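Long-range contacts in MNMC2 (Aquifex aeolicus, PDB 3VYW), which methylates the wobble uridine of tRNA with S-adenosylmethionine as methyl donor, working without the oxidase domain usually fused to such enzymes: residues Y63-Y67 with F195-N200; F105-Y109 with H151-L155; F132-L136 with V170-A175. One frame throughout, in Å; residues are numbered along the deposited sequence.

Contact 1. Residues Y63-Y67 with F195-N200. With SAM (S-adenosylmethionine), chain E.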
loop_
_atom_site.group_PDB
_atom_site.type_symbol
_atom_site.label_atom_id
_atom_site.label_comp_id
_atom_site.label_asym_id
_atom_site.label_seq_id
_atom_site.Cartn_x
_atom_site.Cartn_y
_atom_site.Cartn_z
ATOM N N TYR A 63 -12.163 -4.479 -5.385
ATOM C CA TYR A 63 -11.109 -5.120 -4.662
ATOM C C TYR A 63 -11.597 -6.065 -3.612
ATOM O O TYR A 63 -10.893 -6.925 -3.174
ATOM C CB TYR A 63 -10.268 -4.069 -4.029
ATOM C CG TYR A 63 -9.592 -3.236 -5.032
ATOM C CD1 TYR A 63 -10.071 -2.003 -5.370
ATOM C CD2 TYR A 63 -8.465 -3.682 -5.645
ATOM C CE1 TYR A 63 -9.440 -1.241 -6.295
ATOM C CE2 TYR A 63 -7.841 -2.930 -6.563
ATOM C CZ TYR A 63 -8.326 -1.712 -6.869
ATOM O OH TYR A 63 -7.679 -0.988 -7.785
ATOM N N GLY A 64 -12.837 -5.892 -3.233
ATOM C CA GLY A 64 -13.439 -6.654 -2.185
ATOM C C GLY A 64 -12.843 -6.473 -0.826
ATOM O O GLY A 64 -12.745 -7.401 -0.082
ATOM N N GLU A 65 -12.467 -5.246 -0.533
ATOM C CA GLU A 65 -11.804 -4.910 0.680
ATOM C C GLU A 65 -12.208 -3.595 1.254
ATOM O O GLU A 65 -12.580 -2.719 0.554
ATOM C CB GLU A 65 -10.324 -4.885 0.430
ATOM C CG GLU A 65 -9.835 -6.157 -0.173
ATOM C CD GLU A 65 -8.425 -6.438 0.181
ATOM O OE1 GLU A 65 -7.690 -5.482 0.323
ATOM O OE2 GLU A 65 -8.070 -7.610 0.316
ATOM N N PRO A 66 -12.095 -3.471 2.551
ATOM C CA PRO A 66 -12.210 -2.195 3.225
ATOM C C PRO A 66 -11.014 -1.304 2.992
ATOM O O PRO A 66 -9.931 -1.755 2.823
ATOM C CB PRO A 66 -12.316 -2.590 4.676
ATOM C CG PRO A 66 -11.644 -3.865 4.758
ATOM C CD PRO A 66 -11.842 -4.562 3.483
ATOM N N TYR A 67 -11.245 -0.021 2.957
ATOM C CA TYR A 67 -10.177 0.936 2.823
ATOM C C TYR A 67 -9.306 0.828 4.046
ATOM O O TYR A 67 -8.111 1.013 4.004
ATOM C CB TYR A 67 -10.760 2.306 2.688
ATOM C CG TYR A 67 -11.164 2.634 1.311
ATOM C CD1 TYR A 67 -12.117 1.911 0.660
ATOM C CD2 TYR A 67 -10.587 3.666 0.661
ATOM C CE1 TYR A 67 -12.483 2.218 -0.613
ATOM C CE2 TYR A 67 -10.943 3.979 -0.595
ATOM C CZ TYR A 67 -11.884 3.255 -1.230
ATOM O OH TYR A 67 -12.201 3.607 -2.485
ATOM N N PHE A 195 -4.522 -1.635 -1.562
ATOM C CA PHE A 195 -5.322 -2.778 -1.237
ATOM C C PHE A 195 -4.375 -3.934 -1.318
ATOM O O PHE A 195 -3.305 -3.802 -1.791
ATOM C CB PHE A 195 -6.508 -2.940 -2.177
ATOM C CG PHE A 195 -7.582 -1.950 -1.960
ATOM C CD1 PHE A 195 -7.769 -0.939 -2.835
ATOM C CD2 PHE A 195 -8.377 -2.022 -0.878
ATOM C CE1 PHE A 195 -8.727 -0.014 -2.634
ATOM C CE2 PHE A 195 -9.341 -1.100 -0.661
ATOM C CZ PHE A 195 -9.520 -0.093 -1.544
ATOM N N SER A 196 -4.785 -5.077 -0.853
ATOM C CA SER A 196 -3.898 -6.154 -0.538
ATOM C C SER A 196 -3.210 -6.658 -1.784
ATOM O O SER A 196 -3.695 -6.475 -2.850
ATOM C CB SER A 196 -4.668 -7.213 0.213
ATOM O OG SER A 196 -4.499 -8.454 -0.351
ATOM N N PRO A 197 -2.039 -7.239 -1.656
ATOM C CA PRO A 197 -1.198 -7.465 -2.812
ATOM C C PRO A 197 -1.757 -8.370 -3.881
ATOM O O PRO A 197 -1.508 -8.139 -5.009
ATOM C CB PRO A 197 0.064 -8.039 -2.196
ATOM C CG PRO A 197 0.117 -7.428 -0.869
ATOM C CD PRO A 197 -1.226 -6.913 -0.496
ATOM N N TYR A 198 -2.456 -9.412 -3.511
ATOM C CA TYR A 198 -3.114 -10.240 -4.478
ATOM C C TYR A 198 -4.187 -9.465 -5.193
ATOM O O TYR A 198 -4.374 -9.599 -6.366
ATOM C CB TYR A 198 -3.675 -11.475 -3.826
ATOM C CG TYR A 198 -2.643 -12.412 -3.310
ATOM C CD1 TYR A 198 -2.951 -13.327 -2.356
ATOM C CD2 TYR A 198 -1.364 -12.373 -3.758
ATOM C CE1 TYR A 198 -2.016 -14.189 -1.868
ATOM C CE2 TYR A 198 -0.428 -13.241 -3.279
ATOM C CZ TYR A 198 -0.772 -14.145 -2.333
ATOM O OH TYR A 198 0.134 -14.998 -1.822
ATOM N N LYS A 199 -4.904 -8.681 -4.430
ATOM C CA LYS A 199 -5.925 -7.797 -4.911
ATOM C C LYS A 199 -5.491 -6.642 -5.774
ATOM O O LYS A 199 -6.175 -6.297 -6.687
ATOM C CB LYS A 199 -6.705 -7.254 -3.749
ATOM C CG LYS A 199 -7.923 -8.040 -3.434
ATOM C CD LYS A 199 -7.803 -9.381 -4.061
ATOM C CE LYS A 199 -8.208 -10.453 -3.103
ATOM N NZ LYS A 199 -9.669 -10.513 -3.039
ATOM N N ASN A 200 -4.369 -6.032 -5.429
ATOM C CA ASN A 200 -3.891 -4.797 -6.005
ATOM C C ASN A 200 -2.441 -4.923 -6.389
ATOM O O ASN A 200 -1.625 -4.231 -5.910
ATOM C CB ASN A 200 -4.013 -3.766 -4.908
ATOM C CG ASN A 200 -4.253 -2.373 -5.389
ATOM O OD1 ASN A 200 -4.567 -1.530 -4.620
ATOM N ND2 ASN A 200 -4.098 -2.139 -6.619
HETATM N N SAM E . -4.855 5.318 2.377
HETATM C CA SAM E . -6.267 5.399 2.364
HETATM C C SAM E . -6.604 6.051 3.648
HETATM O O SAM E . -7.708 6.462 3.907
HETATM O OXT SAM E . -5.722 6.214 4.439
HETATM C CB SAM E . -6.743 3.987 2.105
HETATM C CG SAM E . -6.580 3.730 0.603
HETATM S SD SAM E . -6.999 2.250 0.029
HETATM C CE SAM E . -6.315 1.115 0.976
HETATM C "C5'" SAM E . -6.386 1.995 -1.490
HETATM C "C4'" SAM E . -6.351 3.205 -2.433
HETATM O "O4'" SAM E . -5.391 2.986 -3.448
HETATM C "C3'" SAM E . -7.644 3.459 -3.178
HETATM O "O3'" SAM E . -7.905 4.844 -3.220
HETATM C "C2'" SAM E . -7.359 2.994 -4.579
HETATM O "O2'" SAM E . -8.126 3.713 -5.504
HETATM C "C1'" SAM E . -5.908 3.314 -4.720
HETATM N N9 SAM E . -5.221 2.616 -5.828
HETATM C C8 SAM E . -5.267 1.342 -6.137
HETATM N N7 SAM E . -4.514 1.056 -7.180
HETATM C C5 SAM E . -3.960 2.165 -7.573
HETATM C C6 SAM E . -3.042 2.565 -8.630
HETATM N N6 SAM E . -2.554 1.705 -9.507
HETATM N N1 SAM E . -2.707 3.821 -8.699
HETATM C C2 SAM E . -3.156 4.699 -7.853
HETATM N N3 SAM E . -3.985 4.408 -6.897
HETATM C C4 SAM E . -4.428 3.184 -6.694
#
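Phe195 is the middle ring of an aromatic cluster with Tyr63 and Tyr67, built where the short strand 65-66 meets the loop after strand 187-192 of the Rossmann-like methyltransferase sheet. One face of Phe195 carries Tyr63 in an offset stack, centroids of the two rings 4.5 Å apart and planes at 16°, with Tyr63 CB adding a CH-pi contact. The opposite face lies against the cofactor, where Phe195 CE1 comes within 3.3 Å of C5' of SAM. The edge of the same ring points at the face of Tyr67 in a T-shaped pair, Phe195 CZ lying 3.9 Å from Tyr67 CE1. Tyr63 reaches its place with CG beside the backbone N (chi1 -65°), which carries the ring over Phe195 and its OH toward the adenine. Replacing Tyr63 by an alanine removes the ring stacked on Phe195 and would probably leave that ring freer to shift beside C5' of SAM. Glu65 runs past the rings, with CB 3.7 Å from Phe195 CD2. Its OE1 accepts a hydrogen bond from Ser196 N, 3.2 Å away, met from above the carboxylate plane. Asn200 OD1 takes the N-H of Phe195 on an in-plane lone pair. Bonds at both ends of the amide thus settle which way round it sits, since Asn200 ND2 is bonded to Glu202 and donates to SAM N7 at 3.3 Å and 164°.

Contact 2. Residues F105-Y109 with H151-L155. With SAM (S-adenosylmethionine), chain E.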
loop_
_atom_site.group_PDB
_atom_site.type_symbol
_atom_site.label_atom_id
_atom_site.label_comp_id
_atom_site.label_asym_id
_atom_site.label_seq_id
_atom_site.Cartn_x
_atom_site.Cartn_y
_atom_site.Cartn_z
ATOM N N PHE A 105 -4.381 7.655 -1.776
ATOM C CA PHE A 105 -4.958 8.662 -0.938
ATOM C C PHE A 105 -6.108 8.143 -0.116
ATOM O O PHE A 105 -6.243 8.472 1.024
ATOM C CB PHE A 105 -5.418 9.845 -1.749
ATOM C CG PHE A 105 -6.065 10.880 -0.932
ATOM C CD1 PHE A 105 -5.320 11.741 -0.213
ATOM C CD2 PHE A 105 -7.409 10.931 -0.829
ATOM C CE1 PHE A 105 -5.902 12.672 0.567
ATOM C CE2 PHE A 105 -8.002 11.857 -0.049
ATOM C CZ PHE A 105 -7.244 12.734 0.643
ATOM N N GLY A 106 -6.939 7.325 -0.721
ATOM C CA GLY A 106 -8.070 6.744 -0.058
ATOM C C GLY A 106 -9.060 7.736 0.470
ATOM O O GLY A 106 -9.527 8.551 -0.241
ATOM N N LEU A 107 -9.413 7.635 1.726
ATOM C CA LEU A 107 -10.288 8.595 2.328
ATOM C C LEU A 107 -9.509 9.663 3.019
ATOM O O LEU A 107 -10.059 10.558 3.564
ATOM C CB LEU A 107 -11.219 7.927 3.290
ATOM C CG LEU A 107 -11.697 6.579 2.849
ATOM C CD1 LEU A 107 -12.515 5.999 3.955
ATOM C CD2 LEU A 107 -12.551 6.732 1.633
ATOM N N GLY A 108 -8.206 9.558 2.950
ATOM C CA GLY A 108 -7.336 10.527 3.538
ATOM C C GLY A 108 -7.051 10.368 4.997
ATOM O O GLY A 108 -6.573 11.262 5.597
ATOM N N TYR A 109 -7.369 9.216 5.546
ATOM C CA TYR A 109 -7.234 8.945 6.957
ATOM C C TYR A 109 -5.840 8.968 7.509
ATOM O O TYR A 109 -5.620 9.535 8.520
ATOM C CB TYR A 109 -7.808 7.587 7.259
ATOM C CG TYR A 109 -9.291 7.518 7.315
ATOM C CD1 TYR A 109 -10.084 8.577 6.962
ATOM C CD2 TYR A 109 -9.897 6.393 7.714
ATOM C CE1 TYR A 109 -11.441 8.490 7.020
ATOM C CE2 TYR A 109 -11.244 6.305 7.767
ATOM C CZ TYR A 109 -12.007 7.354 7.428
ATOM O OH TYR A 109 -13.350 7.226 7.510
ATOM N N HIS A 151 -9.501 16.230 9.504
ATOM C CA HIS A 151 -9.885 15.569 8.301
ATOM C C HIS A 151 -10.567 16.431 7.282
ATOM O O HIS A 151 -10.288 16.346 6.108
ATOM C CB HIS A 151 -10.728 14.371 8.638
ATOM C CG HIS A 151 -10.848 13.401 7.520
ATOM N ND1 HIS A 151 -11.929 12.687 7.310
ATOM C CD2 HIS A 151 -9.973 13.066 6.534
ATOM C CE1 HIS A 151 -11.753 11.930 6.258
ATOM N NE2 HIS A 151 -10.557 12.166 5.782
ATOM N N GLU A 152 -11.494 17.250 7.732
ATOM C CA GLU A 152 -12.194 18.186 6.898
ATOM C C GLU A 152 -11.259 19.202 6.344
ATOM O O GLU A 152 -11.393 19.628 5.245
ATOM C CB GLU A 152 -13.340 18.843 7.641
ATOM C CG GLU A 152 -14.512 17.908 7.846
ATOM C CD GLU A 152 -15.701 18.571 8.461
ATOM O OE1 GLU A 152 -16.244 18.047 9.443
ATOM O OE2 GLU A 152 -16.101 19.605 7.934
ATOM N N PHE A 153 -10.289 19.582 7.130
ATOM C CA PHE A 153 -9.288 20.503 6.698
ATOM C C PHE A 153 -8.469 19.973 5.550
ATOM O O PHE A 153 -8.184 20.688 4.641
ATOM C CB PHE A 153 -8.434 20.834 7.899
ATOM C CG PHE A 153 -7.154 21.520 7.598
ATOM C CD1 PHE A 153 -7.028 22.844 7.817
ATOM C CD2 PHE A 153 -6.060 20.826 7.186
ATOM C CE1 PHE A 153 -5.850 23.476 7.587
ATOM C CE2 PHE A 153 -4.886 21.447 6.939
ATOM C CZ PHE A 153 -4.775 22.774 7.152
ATOM N N LEU A 154 -8.070 18.719 5.611
ATOM C CA LEU A 154 -7.379 18.075 4.527
ATOM C C LEU A 154 -8.214 17.930 3.292
ATOM O O LEU A 154 -7.760 18.104 2.218
ATOM C CB LEU A 154 -6.886 16.714 4.956
ATOM C CG LEU A 154 -6.175 15.878 3.915
ATOM C CD1 LEU A 154 -4.850 16.488 3.593
ATOM C CD2 LEU A 154 -5.964 14.494 4.432
ATOM N N LEU A 155 -9.454 17.572 3.459
ATOM C CA LEU A 155 -10.320 17.378 2.335
ATOM C C LEU A 155 -10.565 18.647 1.553
ATOM O O LEU A 155 -10.672 18.616 0.370
ATOM C CB LEU A 155 -11.603 16.686 2.751
ATOM C CG LEU A 155 -11.430 15.255 3.222
ATOM C CD1 LEU A 155 -12.669 14.785 3.902
ATOM C CD2 LEU A 155 -11.103 14.372 2.061
HETATM N N SAM E . -4.855 5.318 2.377
HETATM C CA SAM E . -6.267 5.399 2.364
HETATM C C SAM E . -6.604 6.051 3.648
HETATM O O SAM E . -7.708 6.462 3.907
HETATM O OXT SAM E . -5.722 6.214 4.439
HETATM C CB SAM E . -6.743 3.987 2.105
HETATM C CG SAM E . -6.580 3.730 0.603
HETATM S SD SAM E . -6.999 2.250 0.029
HETATM C CE SAM E . -6.315 1.115 0.976
HETATM C "C5'" SAM E . -6.386 1.995 -1.490
HETATM C "C4'" SAM E . -6.351 3.205 -2.433
HETATM O "O4'" SAM E . -5.391 2.986 -3.448
HETATM C "C3'" SAM E . -7.644 3.459 -3.178
HETATM O "O3'" SAM E . -7.905 4.844 -3.220
HETATM C "C2'" SAM E . -7.359 2.994 -4.579
HETATM O "O2'" SAM E . -8.126 3.713 -5.504
HETATM C "C1'" SAM E . -5.908 3.314 -4.720
HETATM N N9 SAM E . -5.221 2.616 -5.828
HETATM C C8 SAM E . -5.267 1.342 -6.137
HETATM N N7 SAM E . -4.514 1.056 -7.180
HETATM C C5 SAM E . -3.960 2.165 -7.573
HETATM C C6 SAM E . -3.042 2.565 -8.630
HETATM N N6 SAM E . -2.554 1.705 -9.507
HETATM N N1 SAM E . -2.707 3.821 -8.699
HETATM C C2 SAM E . -3.156 4.699 -7.853
HETATM N N3 SAM E . -3.985 4.408 -6.897
HETATM C C4 SAM E . -4.428 3.184 -6.694
#
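His151 NE2 donates to the backbone O of Leu107 at 2.8 Å and 156°, the one hydrogen bond between the loop 105-109 and the helix segment 151-155. The oxygen lies in the plane of the imidazole ring, while the donor is tilted somewhat from the carbonyl plane. With CG anti to the backbone N (chi1 -163°), His151 swings its ring off the helix toward the loop; ND1 has a weak hydrogen bond with Leu143 N, which may help to set the ring's rotation.

The aromatic contact uses the same imidazole. Tyr109 turns an edge to its face in an offset T-shaped pair, planes at 71°, with Tyr109 CE1 3.5 Å from His151 CE1. On the other side of the imidazole, Leu155 CD1 sits over the ring centre. The hydroxyl of Tyr109 is bonded to Lys56 O.

Apolar packing closes the rest. Leu154 CD2 approaches Phe105 CE1 at 4.3 Å, and Leu155 CD2 meets the edge of that ring at CZ, 4.4 Å away. The CA of Gly108 lies over one face of Phe105; a CB on Gly108 would run into that ring.

Backbone polar groups serve the ligand. A type II' turn from Phe105 to Gly108, closed by Gly108 N to Phe105 O, directs Leu107 N (3.0 Å) and Tyr109 N (3.2 Å) to the carboxylate O of SAM, and the start of helix 109-121 probably adds favourable polarisation. A CB on Gly106 would collide with SAM CA. This is the glycine-rich loop, Gly104 to Gly108, after strand 97-103, the first of the main sheet in chain order: the signature motif of Rossmann-fold methyltransferases.

Contact 3. Residues F132-L136 with V170-A175. With SAM (S-adenosylmethionine), chain E.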
loop_
_atom_site.group_PDB
_atom_site.type_symbol
_atom_site.label_atom_id
_atom_site.label_comp_id
_atom_site.label_asym_id
_atom_site.label_seq_id
_atom_site.Cartn_x
_atom_site.Cartn_y
_atom_site.Cartn_z
ATOM N N PHE A 132 -0.974 9.530 -4.273
ATOM C CA PHE A 132 -1.280 8.938 -5.541
ATOM C C PHE A 132 -2.656 8.396 -5.427
ATOM O O PHE A 132 -2.970 7.775 -4.488
ATOM C CB PHE A 132 -0.308 7.803 -5.822
ATOM C CG PHE A 132 1.101 8.252 -6.013
ATOM C CD1 PHE A 132 2.020 8.126 -5.013
ATOM C CD2 PHE A 132 1.493 8.812 -7.188
ATOM C CE1 PHE A 132 3.303 8.566 -5.183
ATOM C CE2 PHE A 132 2.775 9.239 -7.367
ATOM C CZ PHE A 132 3.680 9.123 -6.364
ATOM N N GLU A 133 -3.524 8.697 -6.351
ATOM C CA GLU A 133 -4.851 8.161 -6.280
ATOM C C GLU A 133 -5.424 8.030 -7.653
ATOM O O GLU A 133 -5.598 9.001 -8.305
ATOM C CB GLU A 133 -5.709 9.093 -5.451
ATOM C CG GLU A 133 -7.109 8.627 -5.167
ATOM C CD GLU A 133 -7.248 7.157 -4.882
ATOM O OE1 GLU A 133 -7.883 6.466 -5.646
ATOM O OE2 GLU A 133 -6.781 6.693 -3.869
ATOM N N LYS A 134 -5.655 6.820 -8.105
ATOM C CA LYS A 134 -6.353 6.572 -9.346
ATOM C C LYS A 134 -7.838 6.823 -9.390
ATOM O O LYS A 134 -8.364 7.089 -10.433
ATOM C CB LYS A 134 -5.987 5.239 -9.958
ATOM C CG LYS A 134 -6.785 4.040 -9.525
ATOM C CD LYS A 134 -6.108 2.815 -10.061
ATOM C CE LYS A 134 -7.059 1.688 -10.291
ATOM N NZ LYS A 134 -6.488 0.829 -11.333
ATOM N N GLU A 135 -8.504 6.695 -8.259
ATOM C CA GLU A 135 -9.932 6.869 -8.154
ATOM C C GLU A 135 -10.312 7.758 -6.997
ATOM O O GLU A 135 -10.793 7.285 -6.012
ATOM C CB GLU A 135 -10.605 5.524 -7.979
ATOM C CG GLU A 135 -12.114 5.570 -7.815
ATOM C CD GLU A 135 -12.755 4.208 -7.648
ATOM O OE1 GLU A 135 -13.934 4.151 -7.354
ATOM O OE2 GLU A 135 -12.109 3.188 -7.831
ATOM N N LEU A 136 -10.112 9.053 -7.137
ATOM C CA LEU A 136 -10.510 10.004 -6.129
ATOM C C LEU A 136 -12.007 10.044 -5.933
ATOM O O LEU A 136 -12.757 9.998 -6.866
ATOM C CB LEU A 136 -10.037 11.372 -6.511
ATOM C CG LEU A 136 -10.024 12.346 -5.372
ATOM C CD1 LEU A 136 -9.312 11.688 -4.236
ATOM C CD2 LEU A 136 -9.285 13.577 -5.797
ATOM N N VAL A 170 -2.007 15.508 -4.635
ATOM C CA VAL A 170 -2.468 14.184 -4.846
ATOM C C VAL A 170 -2.524 14.073 -6.325
ATOM O O VAL A 170 -3.195 14.820 -6.943
ATOM C CB VAL A 170 -3.861 14.026 -4.291
ATOM C CG1 VAL A 170 -4.379 12.647 -4.556
ATOM C CG2 VAL A 170 -3.864 14.300 -2.825
ATOM N N LEU A 171 -1.786 13.158 -6.909
ATOM C CA LEU A 171 -1.765 13.047 -8.336
ATOM C C LEU A 171 -2.648 11.925 -8.740
ATOM O O LEU A 171 -2.437 10.798 -8.385
ATOM C CB LEU A 171 -0.365 12.770 -8.812
ATOM C CG LEU A 171 0.712 13.633 -8.200
ATOM C CD1 LEU A 171 2.088 13.167 -8.584
ATOM C CD2 LEU A 171 0.522 15.078 -8.558
ATOM N N LEU A 172 -3.674 12.281 -9.474
ATOM C CA LEU A 172 -4.616 11.358 -10.014
ATOM C C LEU A 172 -4.052 10.596 -11.162
ATOM O O LEU A 172 -3.175 11.052 -11.826
ATOM C CB LEU A 172 -5.856 12.103 -10.428
ATOM C CG LEU A 172 -6.104 13.240 -9.475
ATOM C CD1 LEU A 172 -7.517 13.732 -9.624
ATOM C CD2 LEU A 172 -5.864 12.763 -8.070
ATOM N N GLY A 173 -4.633 9.438 -11.396
ATOM C CA GLY A 173 -4.120 8.413 -12.266
ATOM C C GLY A 173 -3.352 7.344 -11.550
ATOM O O GLY A 173 -3.186 7.406 -10.369
ATOM N N ASP A 174 -2.870 6.378 -12.304
ATOM C CA ASP A 174 -2.056 5.269 -11.838
ATOM C C ASP A 174 -0.756 5.731 -11.273
ATOM O O ASP A 174 -0.073 6.497 -11.867
ATOM C CB ASP A 174 -1.719 4.403 -13.051
ATOM C CG ASP A 174 -1.335 3.000 -12.694
ATOM O OD1 ASP A 174 -0.790 2.755 -11.633
ATOM O OD2 ASP A 174 -1.574 2.124 -13.504
ATOM N N ALA A 175 -0.409 5.218 -10.120
ATOM C CA ALA A 175 0.807 5.601 -9.457
ATOM C C ALA A 175 2.014 5.235 -10.240
ATOM O O ALA A 175 2.989 5.911 -10.179
ATOM C CB ALA A 175 0.865 5.008 -8.080
HETATM N N SAM E . -4.855 5.318 2.377
HETATM C CA SAM E . -6.267 5.399 2.364
HETATM C C SAM E . -6.604 6.051 3.648
HETATM O O SAM E . -7.708 6.462 3.907
HETATM O OXT SAM E . -5.722 6.214 4.439
HETATM C CB SAM E . -6.743 3.987 2.105
HETATM C CG SAM E . -6.580 3.730 0.603
HETATM S SD SAM E . -6.999 2.250 0.029
HETATM C CE SAM E . -6.315 1.115 0.976
HETATM C "C5'" SAM E . -6.386 1.995 -1.490
HETATM C "C4'" SAM E . -6.351 3.205 -2.433
HETATM O "O4'" SAM E . -5.391 2.986 -3.448
HETATM C "C3'" SAM E . -7.644 3.459 -3.178
HETATM O "O3'" SAM E . -7.905 4.844 -3.220
HETATM C "C2'" SAM E . -7.359 2.994 -4.579
HETATM O "O2'" SAM E . -8.126 3.713 -5.504
HETATM C "C1'" SAM E . -5.908 3.314 -4.720
HETATM N N9 SAM E . -5.221 2.616 -5.828
HETATM C C8 SAM E . -5.267 1.342 -6.137
HETATM N N7 SAM E . -4.514 1.056 -7.180
HETATM C C5 SAM E . -3.960 2.165 -7.573
HETATM C C6 SAM E . -3.042 2.565 -8.630
HETATM N N6 SAM E . -2.554 1.705 -9.507
HETATM N N1 SAM E . -2.707 3.821 -8.699
HETATM C C2 SAM E . -3.156 4.699 -7.853
HETATM N N3 SAM E . -3.985 4.408 -6.897
HETATM C C4 SAM E . -4.428 3.184 -6.694
#
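Phe132 and Leu171 stand side by side on neighbouring parallel strands, 126-133 and 166-172, of the Rossmann-like sheet, close to the C-terminal ends where the cofactor binds. The packing is tight here. Glu133 N donates to Leu171 O at 3.1 Å and 167°, meeting the oxygen from above the carbonyl plane, and Phe132 CA-H points to the same oxygen. Phe132 CB rests 3.8 Å from Ala175 CB, with its CE2 4.2 Å from Leu171 CD1; on the other face of the sheet Glu133 CB touches Val170 CG1. Past this pair the strands slacken. Gly173 N reaches Glu133 O only in a weak, bent bond of 3.3 Å, and Leu136 and Leu172 merely brush their CD2 methyls.

Lys134 lies on the solvent side. Its CG sits between the backbone N and the carbonyl carbon (chi1 88°), and the extended chain runs over one face of the adenine, CD 3.4 Å from C5 of SAM. The acid near the C-terminal end of this strand is a hallmark of the methyltransferase fold: Glu133 OE1 accepts a hydrogen bond from ribose O2' of SAM at 2.8 Å and another from Glu135 N. At the far edge of the adenine, Ala175 N donates to N1, while Asp174, salt-bridged to Arg176 through OD2, accepts a hydrogen bond at OD1 from N6 of SAM at 3.0 Å and 175°.

In the fold
All three contacts touch SAM, each at a different part: contact 2 at the carboxylate end, contact 3 at the ribose and adenine, contact 1 around the sulfonium and adenine N7. Contact 2 is the most buried, a loop held to a helix by one imidazole hydrogen bond and an aromatic pair, with leucine and phenylalanine packing beside them. Contacts 1 and 3 are partly buried, one aromatic, built from loops and a short strand, the other a strand pair of the main sheet whose far end opens to solvent. Contacts 2 and 3 alternate along the chain and meet where Phe105 N approaches Phe132 O; both nest within the loop closed by contact 1, whose Tyr67 packs on Leu107.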